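Local atomic coordinates of aldehyde dehydrogenase (Anabaena variabilis, PDB entry 4H7N), a protein that probably oxidises aldehydes to the corresponding carboxylic acids, using NAD+ as the electron acceptor. Residues Pro116-Tyr127 with Phe453-Asn464; Gly257-Ser265 with Gly303-Glu311. All coordinates share one frame; numbering follows the deposited sequence.

Interaction 1: Pro116-Tyr127 with Phe453-Asn464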
loop_
_atom_site.group_PDB
_atom_site.type_symbol
_atom_site.label_atom_id
_atom_site.label_comp_id
_atom_site.label_asym_id
_atom_site.label_seq_id
_atom_site.Cartn_x
_atom_site.Cartn_y
_atom_site.Cartn_z
ATOM N N PRO A 116 -29.606 13.210 0.957
ATOM C CA PRO A 116 -29.927 14.027 -0.207
ATOM C C PRO A 116 -29.324 15.421 -0.180
ATOM O O PRO A 116 -29.200 16.003 -1.232
ATOM C CB PRO A 116 -31.471 14.090 -0.222
ATOM C CG PRO A 116 -31.918 13.564 1.081
ATOM C CD PRO A 116 -30.790 12.850 1.757
ATOM N N PHE A 117 -28.958 15.962 0.989
ATOM C CA PHE A 117 -28.356 17.308 1.057
ATOM C C PHE A 117 -26.825 17.293 1.200
ATOM O O PHE A 117 -26.223 18.335 1.482
ATOM C CB PHE A 117 -28.954 18.136 2.181
ATOM C CG PHE A 117 -28.956 17.453 3.518
ATOM C CD1 PHE A 117 -27.886 17.593 4.388
ATOM C CD2 PHE A 117 -30.048 16.694 3.930
ATOM C CE1 PHE A 117 -27.895 16.978 5.633
ATOM C CE2 PHE A 117 -30.065 16.075 5.168
ATOM C CZ PHE A 117 -28.983 16.215 6.024
ATOM N N ILE A 118 -26.217 16.125 1.022
ATOM C CA ILE A 118 -24.786 16.003 0.977
ATOM C C ILE A 118 -24.350 15.440 -0.377
ATOM O O ILE A 118 -24.718 14.303 -0.758
ATOM C CB ILE A 118 -24.203 15.048 2.066
ATOM C CG1 ILE A 118 -24.636 15.408 3.498
ATOM C CG2 ILE A 118 -22.682 15.016 1.992
ATOM C CD1 ILE A 118 -24.212 16.791 3.980
ATOM N N ALA A 119 -23.513 16.216 -1.063
ATOM C CA ALA A 119 -22.935 15.842 -2.344
ATOM C C ALA A 119 -21.446 15.474 -2.153
ATOM O O ALA A 119 -20.809 15.952 -1.236
ATOM C CB ALA A 119 -23.054 17.008 -3.295
ATOM N N LEU A 120 -20.898 14.678 -3.058
ATOM C CA LEU A 120 -19.540 14.188 -2.961
ATOM C C LEU A 120 -18.774 14.554 -4.225
ATOM O O LEU A 120 -19.248 14.294 -5.347
ATOM C CB LEU A 120 -19.578 12.660 -2.786
ATOM C CG LEU A 120 -18.209 11.964 -2.883
ATOM C CD1 LEU A 120 -17.312 12.292 -1.691
ATOM C CD2 LEU A 120 -18.392 10.452 -3.004
ATOM N N GLN A 121 -17.621 15.179 -4.072
ATOM C CA GLN A 121 -16.665 15.278 -5.186
ATOM C C GLN A 121 -15.388 14.584 -4.793
ATOM O O GLN A 121 -15.034 14.568 -3.620
ATOM C CB GLN A 121 -16.368 16.725 -5.552
ATOM C CG GLN A 121 -17.509 17.410 -6.283
ATOM C CD GLN A 121 -17.250 18.897 -6.461
ATOM O OE1 GLN A 121 -16.109 19.316 -6.658
ATOM N NE2 GLN A 121 -18.305 19.699 -6.378
ATOM N N GLN A 122 -14.700 13.999 -5.764
ATOM C CA GLN A 122 -13.427 13.315 -5.524
ATOM C C GLN A 122 -12.321 13.997 -6.319
ATOM O O GLN A 122 -12.568 14.505 -7.407
ATOM C CB GLN A 122 -13.524 11.863 -5.952
ATOM C CG GLN A 122 -14.592 11.023 -5.229
ATOM C CD GLN A 122 -14.109 10.390 -3.887
ATOM O OE1 GLN A 122 -14.845 9.634 -3.244
ATOM N NE2 GLN A 122 -12.884 10.703 -3.477
ATOM N N SER A 123 -11.110 14.055 -5.765
ATOM C CA SER A 123 -9.936 14.445 -6.577
ATOM C C SER A 123 -8.715 13.670 -6.147
ATOM O O SER A 123 -8.778 12.886 -5.202
ATOM C CB SER A 123 -9.655 15.951 -6.538
ATOM O OG SER A 123 -9.176 16.314 -5.264
ATOM N N LEU A 124 -7.624 13.858 -6.882
ATOM C CA LEU A 124 -6.416 13.083 -6.704
ATOM C C LEU A 124 -5.193 14.016 -6.610
ATOM O O LEU A 124 -5.022 14.872 -7.444
ATOM C CB LEU A 124 -6.288 12.147 -7.878
ATOM C CG LEU A 124 -7.467 11.178 -7.947
ATOM C CD1 LEU A 124 -7.955 11.060 -9.389
ATOM C CD2 LEU A 124 -7.124 9.837 -7.350
ATOM N N VAL A 125 -4.361 13.830 -5.598
ATOM C CA VAL A 125 -3.241 14.721 -5.318
ATOM C C VAL A 125 -1.943 13.878 -5.363
ATOM O O VAL A 125 -1.763 12.972 -4.532
ATOM C CB VAL A 125 -3.392 15.320 -3.898
ATOM C CG1 VAL A 125 -2.316 16.339 -3.605
ATOM C CG2 VAL A 125 -4.753 15.985 -3.767
ATOM N N PRO A 126 -1.037 14.170 -6.308
ATOM C CA PRO A 126 0.184 13.343 -6.364
ATOM C C PRO A 126 1.083 13.480 -5.144
ATOM O O PRO A 126 1.168 14.541 -4.564
ATOM C CB PRO A 126 0.915 13.882 -7.589
ATOM C CG PRO A 126 0.410 15.287 -7.795
ATOM C CD PRO A 126 -1.004 15.287 -7.265
ATOM N N TYR A 127 1.826 12.425 -4.803
ATOM C CA TYR A 127 2.967 12.567 -3.888
ATOM C C TYR A 127 3.934 13.541 -4.558
ATOM O O TYR A 127 4.257 13.348 -5.724
ATOM C CB TYR A 127 3.640 11.240 -3.669
ATOM C CG TYR A 127 2.815 10.285 -2.839
ATOM C CD1 TYR A 127 1.880 9.473 -3.423
ATOM C CD2 TYR A 127 2.957 10.213 -1.463
ATOM C CE1 TYR A 127 1.087 8.601 -2.661
ATOM C CE2 TYR A 127 2.166 9.351 -0.685
ATOM C CZ TYR A 127 1.241 8.560 -1.305
ATOM O OH TYR A 127 0.476 7.725 -0.589
ATOM N N PHE A 453 0.432 6.456 -6.979
ATOM C CA PHE A 453 1.195 7.705 -6.820
ATOM C C PHE A 453 0.333 8.928 -6.453
ATOM O O PHE A 453 0.838 10.035 -6.438
ATOM C CB PHE A 453 1.972 8.014 -8.113
ATOM C CG PHE A 453 3.020 6.985 -8.425
ATOM C CD1 PHE A 453 3.984 6.684 -7.503
ATOM C CD2 PHE A 453 2.939 6.237 -9.563
ATOM C CE1 PHE A 453 4.963 5.708 -7.760
ATOM C CE2 PHE A 453 3.848 5.225 -9.808
ATOM C CZ PHE A 453 4.867 4.973 -8.925
ATOM N N LEU A 454 -0.944 8.691 -6.189
ATOM C CA LEU A 454 -1.964 9.723 -5.934
ATOM C C LEU A 454 -2.640 9.466 -4.628
ATOM O O LEU A 454 -2.862 8.286 -4.262
ATOM C CB LEU A 454 -3.032 9.668 -7.038
ATOM C CG LEU A 454 -2.456 10.045 -8.429
ATOM C CD1 LEU A 454 -3.388 9.475 -9.467
ATOM C CD2 LEU A 454 -2.361 11.555 -8.581
ATOM N N ARG A 455 -2.897 10.525 -3.872
ATOM C CA ARG A 455 -3.738 10.393 -2.712
ATOM C C ARG A 455 -5.129 10.852 -3.141
ATOM O O ARG A 455 -5.281 11.873 -3.790
ATOM C CB ARG A 455 -3.263 11.271 -1.579
ATOM C CG ARG A 455 -2.008 10.786 -0.915
ATOM C CD ARG A 455 -1.852 11.597 0.363
ATOM N NE ARG A 455 -0.707 11.213 1.207
ATOM C CZ ARG A 455 0.514 11.724 1.114
ATOM N NH1 ARG A 455 1.449 11.315 1.975
ATOM N NH2 ARG A 455 0.812 12.614 0.168
ATOM N N LYS A 456 -6.118 10.064 -2.784
ATOM C CA LYS A 456 -7.507 10.396 -3.011
ATOM C C LYS A 456 -7.980 11.343 -1.936
ATOM O O LYS A 456 -7.654 11.180 -0.757
ATOM C CB LYS A 456 -8.341 9.103 -3.002
ATOM C CG LYS A 456 -8.085 8.198 -4.195
ATOM C CD LYS A 456 -8.768 6.842 -4.006
ATOM C CE LYS A 456 -8.006 5.685 -4.666
ATOM N NZ LYS A 456 -8.617 4.396 -4.189
ATOM N N GLN A 457 -8.713 12.356 -2.353
ATOM C CA GLN A 457 -9.329 13.346 -1.463
ATOM C C GLN A 457 -10.807 13.356 -1.713
ATOM O O GLN A 457 -11.239 13.432 -2.865
ATOM C CB GLN A 457 -8.848 14.744 -1.830
ATOM C CG GLN A 457 -7.600 15.183 -1.198
ATOM C CD GLN A 457 -7.356 16.683 -1.386
ATOM O OE1 GLN A 457 -7.502 17.220 -2.478
ATOM N NE2 GLN A 457 -6.954 17.335 -0.329
ATOM N N ALA A 458 -11.602 13.272 -0.658
ATOM C CA ALA A 458 -13.060 13.397 -0.779
ATOM C C ALA A 458 -13.509 14.775 -0.264
ATOM O O ALA A 458 -12.954 15.310 0.708
ATOM C CB ALA A 458 -13.737 12.281 -0.002
ATOM N N PHE A 459 -14.446 15.394 -0.978
ATOM C CA PHE A 459 -15.077 16.627 -0.530
ATOM C C PHE A 459 -16.540 16.283 -0.362
ATOM O O PHE A 459 -17.218 15.914 -1.328
ATOM C CB PHE A 459 -14.898 17.774 -1.531
ATOM C CG PHE A 459 -13.464 18.048 -1.894
ATOM C CD1 PHE A 459 -12.704 18.906 -1.141
ATOM C CD2 PHE A 459 -12.872 17.408 -2.967
ATOM C CE1 PHE A 459 -11.371 19.143 -1.455
ATOM C CE2 PHE A 459 -11.528 17.644 -3.296
ATOM C CZ PHE A 459 -10.786 18.518 -2.530
ATOM N N LEU A 460 -17.004 16.373 0.866
ATOM C CA LEU A 460 -18.398 16.170 1.188
ATOM C C LEU A 460 -19.048 17.515 1.438
ATOM O O LEU A 460 -18.678 18.236 2.354
ATOM C CB LEU A 460 -18.536 15.284 2.413
ATOM C CG LEU A 460 -18.072 13.849 2.175
ATOM C CD1 LEU A 460 -17.800 13.085 3.467
ATOM C CD2 LEU A 460 -19.110 13.115 1.319
ATOM N N ILE A 461 -20.061 17.811 0.628
ATOM C CA ILE A 461 -20.589 19.152 0.499
ATOM C C ILE A 461 -22.027 19.254 0.959
ATOM O O ILE A 461 -22.913 18.602 0.420
ATOM C CB ILE A 461 -20.521 19.595 -0.962
ATOM C CG1 ILE A 461 -19.066 19.513 -1.439
ATOM C CG2 ILE A 461 -21.068 21.002 -1.111
ATOM C CD1 ILE A 461 -18.869 19.490 -2.926
ATOM N N LYS A 462 -22.250 20.097 1.953
ATOM C CA LYS A 462 -23.580 20.359 2.431
ATOM C C LYS A 462 -24.239 21.384 1.490
ATOM O O LYS A 462 -23.815 22.516 1.405
ATOM C CB LYS A 462 -23.546 20.862 3.866
ATOM C CG LYS A 462 -24.942 21.111 4.434
ATOM C CD LYS A 462 -24.848 21.718 5.814
ATOM C CE LYS A 462 -26.199 22.201 6.327
ATOM N NZ LYS A 462 -27.177 21.078 6.389
ATOM N N THR A 463 -25.246 20.947 0.746
ATOM C CA THR A 463 -25.919 21.808 -0.221
ATOM C C THR A 463 -27.201 22.525 0.308
ATOM O O THR A 463 -27.804 23.284 -0.441
ATOM C CB THR A 463 -26.363 20.991 -1.455
ATOM O OG1 THR A 463 -27.305 19.999 -1.029
ATOM C CG2 THR A 463 -25.166 20.289 -2.116
ATOM N N ASN A 464 -27.641 22.314 1.549
ATOM C CA ASN A 464 -28.882 22.969 1.997
ATOM C C ASN A 464 -28.585 23.916 3.142
ATOM O O ASN A 464 -27.437 24.105 3.487
ATOM C CB ASN A 464 -29.943 21.933 2.397
ATOM C CG ASN A 464 -29.536 21.145 3.629
ATOM O OD1 ASN A 464 -28.328 21.020 3.938
ATOM N ND2 ASN A 464 -30.517 20.623 4.353
HETATM O O HOH W 1 -0.321 13.526 -1.741
#
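Y127 sets its ring against the guanidinium of R455, with Y127 CE2 over the centre of that flat group and 3.4 Å from R455 CZ. The arginine chain runs extended from CG to NE (chi3 177°), carrying its head along the tyrosine. F453 O takes the hydrogen bond from Y127 N at 3.1 Å and also lies at the edge of the ring. At the far end, the amide of N464 lies across F117 with its plane 23° from the ring, and N464 CG is 3.4 Å from F117 CB. K462 NZ steadies that amide through a 2.7 Å bond to N464 OD1. Two donors grip F117 O from one face of its plane: T463 N, and T463 OG1, which stands above the plane.

Between these ends runs a regular antiparallel ladder with two backbone bonds at each hydrogen-bonded pair. L120 CD1 meets L460 CD2 at 3.6 Å on one face; on the other, S123 OG lies at the edge of F459, 3.3 Å from CE2.

Further out, L120 and Q122 pair with strand 109-112, and F205 meets Y127 edge-to-face. Residues 458-461 extend the sheet into a parallel strand of the second subunit, where E431 takes the salt bridge of K456 and F435 a cation-pi contact from R455. With an alanine at Y127, the R455 guanidinium would probably lose the ring against one face and be freer to turn. Main-chain bonds thus make the strands adhere, while the polar ends of K456, Q122 and Q457 turn to the second subunit, as in the oligomerisation arm of this family.

Interaction 2: Gly257-Ser265 with Gly303-Glu311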
loop_
_atom_site.group_PDB
_atom_site.type_symbol
_atom_site.label_atom_id
_atom_site.label_comp_id
_atom_site.label_asym_id
_atom_site.label_seq_id
_atom_site.Cartn_x
_atom_site.Cartn_y
_atom_site.Cartn_z
ATOM N N GLY A 257 12.106 -18.292 -21.621
ATOM C CA GLY A 257 11.856 -17.781 -20.312
ATOM C C GLY A 257 13.026 -17.960 -19.377
ATOM O O GLY A 257 13.253 -17.089 -18.552
ATOM N N ALA A 258 13.783 -19.053 -19.528
ATOM C CA ALA A 258 14.942 -19.295 -18.625
ATOM C C ALA A 258 16.234 -18.584 -19.018
ATOM O O ALA A 258 17.044 -18.344 -18.155
ATOM C CB ALA A 258 15.215 -20.761 -18.494
ATOM N N VAL A 259 16.446 -18.267 -20.301
ATOM C CA VAL A 259 17.734 -17.757 -20.699
ATOM C C VAL A 259 17.747 -16.412 -21.411
ATOM O O VAL A 259 18.824 -15.879 -21.664
ATOM C CB VAL A 259 18.561 -18.805 -21.482
ATOM C CG1 VAL A 259 18.537 -20.137 -20.757
ATOM C CG2 VAL A 259 18.070 -18.925 -22.909
ATOM N N VAL A 260 16.583 -15.828 -21.702
ATOM C CA VAL A 260 16.541 -14.496 -22.262
ATOM C C VAL A 260 17.229 -13.577 -21.254
ATOM O O VAL A 260 17.129 -13.765 -20.052
ATOM C CB VAL A 260 15.100 -14.032 -22.624
ATOM C CG1 VAL A 260 14.253 -13.886 -21.375
ATOM C CG2 VAL A 260 15.151 -12.737 -23.402
ATOM N N ASN A 261 18.022 -12.664 -21.779
ATOM C CA ASN A 261 18.883 -11.780 -21.003
ATOM C C ASN A 261 19.872 -12.590 -20.170
ATOM O O ASN A 261 20.261 -12.184 -19.080
ATOM C CB ASN A 261 18.057 -10.845 -20.091
ATOM C CG ASN A 261 18.792 -9.526 -19.791
ATOM O OD1 ASN A 261 19.437 -8.966 -20.660
ATOM N ND2 ASN A 261 18.733 -9.077 -18.559
ATOM N N THR A 262 20.249 -13.761 -20.664
ATOM C CA THR A 262 21.172 -14.679 -19.933
ATOM C C THR A 262 20.592 -15.060 -18.549
ATOM O O THR A 262 21.325 -15.365 -17.595
ATOM C CB THR A 262 22.575 -14.081 -19.796
ATOM O OG1 THR A 262 22.998 -13.545 -21.062
ATOM C CG2 THR A 262 23.597 -15.135 -19.409
ATOM N N GLY A 263 19.270 -15.040 -18.459
ATOM C CA GLY A 263 18.608 -15.427 -17.208
ATOM C C GLY A 263 18.618 -14.384 -16.115
ATOM O O GLY A 263 18.169 -14.661 -15.007
ATOM N N GLN A 264 19.057 -13.171 -16.446
ATOM C CA GLN A 264 19.219 -12.079 -15.495
ATOM C C GLN A 264 17.913 -11.290 -15.448
ATOM O O GLN A 264 17.782 -10.235 -16.052
ATOM C CB GLN A 264 20.402 -11.171 -15.911
ATOM C CG GLN A 264 21.711 -11.939 -15.978
ATOM C CD GLN A 264 22.821 -11.162 -16.647
ATOM O OE1 GLN A 264 23.799 -10.782 -15.995
ATOM N NE2 GLN A 264 22.689 -10.925 -17.974
ATOM N N SER A 265 16.950 -11.829 -14.693
ATOM C CA SER A 265 15.619 -11.305 -14.666
ATOM C C SER A 265 14.891 -11.914 -13.483
ATOM O O SER A 265 14.947 -13.137 -13.269
ATOM C CB SER A 265 14.872 -11.630 -15.928
ATOM O OG SER A 265 13.572 -11.175 -15.895
ATOM N N GLY A 303 25.643 -13.518 -31.507
ATOM C CA GLY A 303 24.759 -14.414 -30.766
ATOM C C GLY A 303 23.768 -13.718 -29.872
ATOM O O GLY A 303 23.844 -12.512 -29.634
ATOM N N ALA A 304 22.823 -14.496 -29.383
ATOM C CA ALA A 304 21.727 -13.981 -28.591
ATOM C C ALA A 304 22.091 -13.822 -27.101
ATOM O O ALA A 304 21.469 -13.040 -26.383
ATOM C CB ALA A 304 20.528 -14.924 -28.732
ATOM N N ILE A 305 23.089 -14.558 -26.628
ATOM C CA ILE A 305 23.337 -14.625 -25.158
ATOM C C ILE A 305 24.483 -13.705 -24.790
ATOM O O ILE A 305 25.666 -13.969 -25.154
ATOM C CB ILE A 305 23.647 -16.059 -24.712
ATOM C CG1 ILE A 305 22.556 -16.998 -25.235
ATOM C CG2 ILE A 305 23.819 -16.135 -23.194
ATOM C CD1 ILE A 305 21.159 -16.588 -24.806
ATOM N N GLY A 306 24.132 -12.620 -24.105
ATOM C CA GLY A 306 25.136 -11.679 -23.597
ATOM C C GLY A 306 25.892 -12.177 -22.367
ATOM O O GLY A 306 25.583 -13.230 -21.828
ATOM N N PRO A 307 26.836 -11.379 -21.891
ATOM C CA PRO A 307 27.598 -11.722 -20.730
ATOM C C PRO A 307 26.812 -11.570 -19.449
ATOM O O PRO A 307 25.797 -10.855 -19.410
ATOM C CB PRO A 307 28.735 -10.707 -20.754
ATOM C CG PRO A 307 28.159 -9.508 -21.405
ATOM C CD PRO A 307 27.204 -10.050 -22.420
ATOM N N ILE A 308 27.338 -12.161 -18.389
ATOM C CA ILE A 308 26.846 -11.876 -17.060
ATOM C C ILE A 308 27.338 -10.497 -16.712
ATOM O O ILE A 308 28.532 -10.273 -16.665
ATOM C CB ILE A 308 27.389 -12.887 -16.080
ATOM C CG1 ILE A 308 26.934 -14.281 -16.524
ATOM C CG2 ILE A 308 26.939 -12.567 -14.667
ATOM C CD1 ILE A 308 27.833 -15.358 -15.986
ATOM N N ILE A 309 26.405 -9.578 -16.456
ATOM C CA ILE A 309 26.697 -8.159 -16.385
ATOM C C ILE A 309 27.472 -7.798 -15.127
ATOM O O ILE A 309 28.422 -7.045 -15.168
ATOM C CB ILE A 309 25.379 -7.374 -16.462
ATOM C CG1 ILE A 309 24.807 -7.468 -17.865
ATOM C CG2 ILE A 309 25.583 -5.923 -16.091
ATOM C CD1 ILE A 309 23.393 -6.962 -17.930
ATOM N N ALA A 310 27.068 -8.355 -14.000
ATOM C CA ALA A 310 27.716 -8.012 -12.731
ATOM C C ALA A 310 28.661 -9.113 -12.306
ATOM O O ALA A 310 28.277 -10.280 -12.306
ATOM C CB ALA A 310 26.651 -7.755 -11.669
ATOM N N GLU A 311 29.888 -8.773 -11.912
ATOM C CA GLU A 311 30.821 -9.815 -11.436
ATOM C C GLU A 311 30.306 -10.619 -10.260
ATOM O O GLU A 311 30.560 -11.827 -10.178
ATOM C CB GLU A 311 32.167 -9.250 -10.963
ATOM C CG GLU A 311 33.125 -8.986 -12.063
ATOM C CD GLU A 311 34.574 -9.110 -11.609
ATOM O OE1 GLU A 311 34.980 -8.305 -10.790
ATOM O OE2 GLU A 311 35.269 -10.027 -12.078
HETATM O O HOH W 2 19.075 -13.142 -24.489
HETATM O O HOH W 3 22.017 -11.262 -22.240
#
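I305 reaches both the turn and the helix before it: its CG2 lies 3.5 Å from T262 OG1, and its CD1 touches V259 CG2 at the end of helix 247-259. The isoleucine has CG2 anti to its backbone N and CG1 beside that N (chi1 -52°), which parts the two branches between threonine and valine. Just before it, a water links A304 O to N261 N.

G306 follows, and its carbonyl receives the T262 hydroxyl in a 2.7 Å bond between OG1 and O. The hydroxyl comes from above the carbonyl plane, 46° out of it. A water also donates to T262 OG1 and takes a weak bond from G306 N, so this buried oxygen is both donor and acceptor. A CB on G306 would run into P307 CD.

The loop facing these residues, N261 to Q264, is the Asn-Thr-Gly-Gln run that in aldehyde dehydrogenases leads into the nucleophilic cysteine; N261, T262 and G263 all have positive phi, which folds it tightly after the helix.

At P307 the partner changes to Q264, whose NE2 makes a weak 3.4 Å bond to P307 O. I308 then passes the other end of the same amide, with its CA 3.4 Å from Q264 OE1, and its side chain packs on helix 311-326. The strong grip comes at I309: its N-H points at Q264 OE1 over 2.9 Å and nearly straight (169°), in the carbonyl plane and on a lone pair. Q264 NE2 is meanwhile tied to N261 O at 3.0 Å, in the plane of its amide, and N261 ND2 returns a bond to Q264 O. Q264 O also accepts from N137 ND2, outside the loop.

Interaction 2 is nested within the loop that interaction 1 closes: along the chain come 116-127, 257-265, 303-311 and finally 453-464. The two contacts lie on opposite sides of the chain's centre, about 49 Å between centres and about 20 Å between nearest atoms, without touching. Interaction 1 belongs to the eight-stranded mixed sheet, whose strand 118-134 runs on to pair with 156-161 and 205-209. Interaction 2 joins the end of helix 247-259 to the loop ahead of helix 311-326, beside strand 369-375 of the seven-stranded sheet. Both touch the second subunit, interaction 1 broadly and interaction 2 through F472 of the second subunit, so the dimer partner reaches both regions.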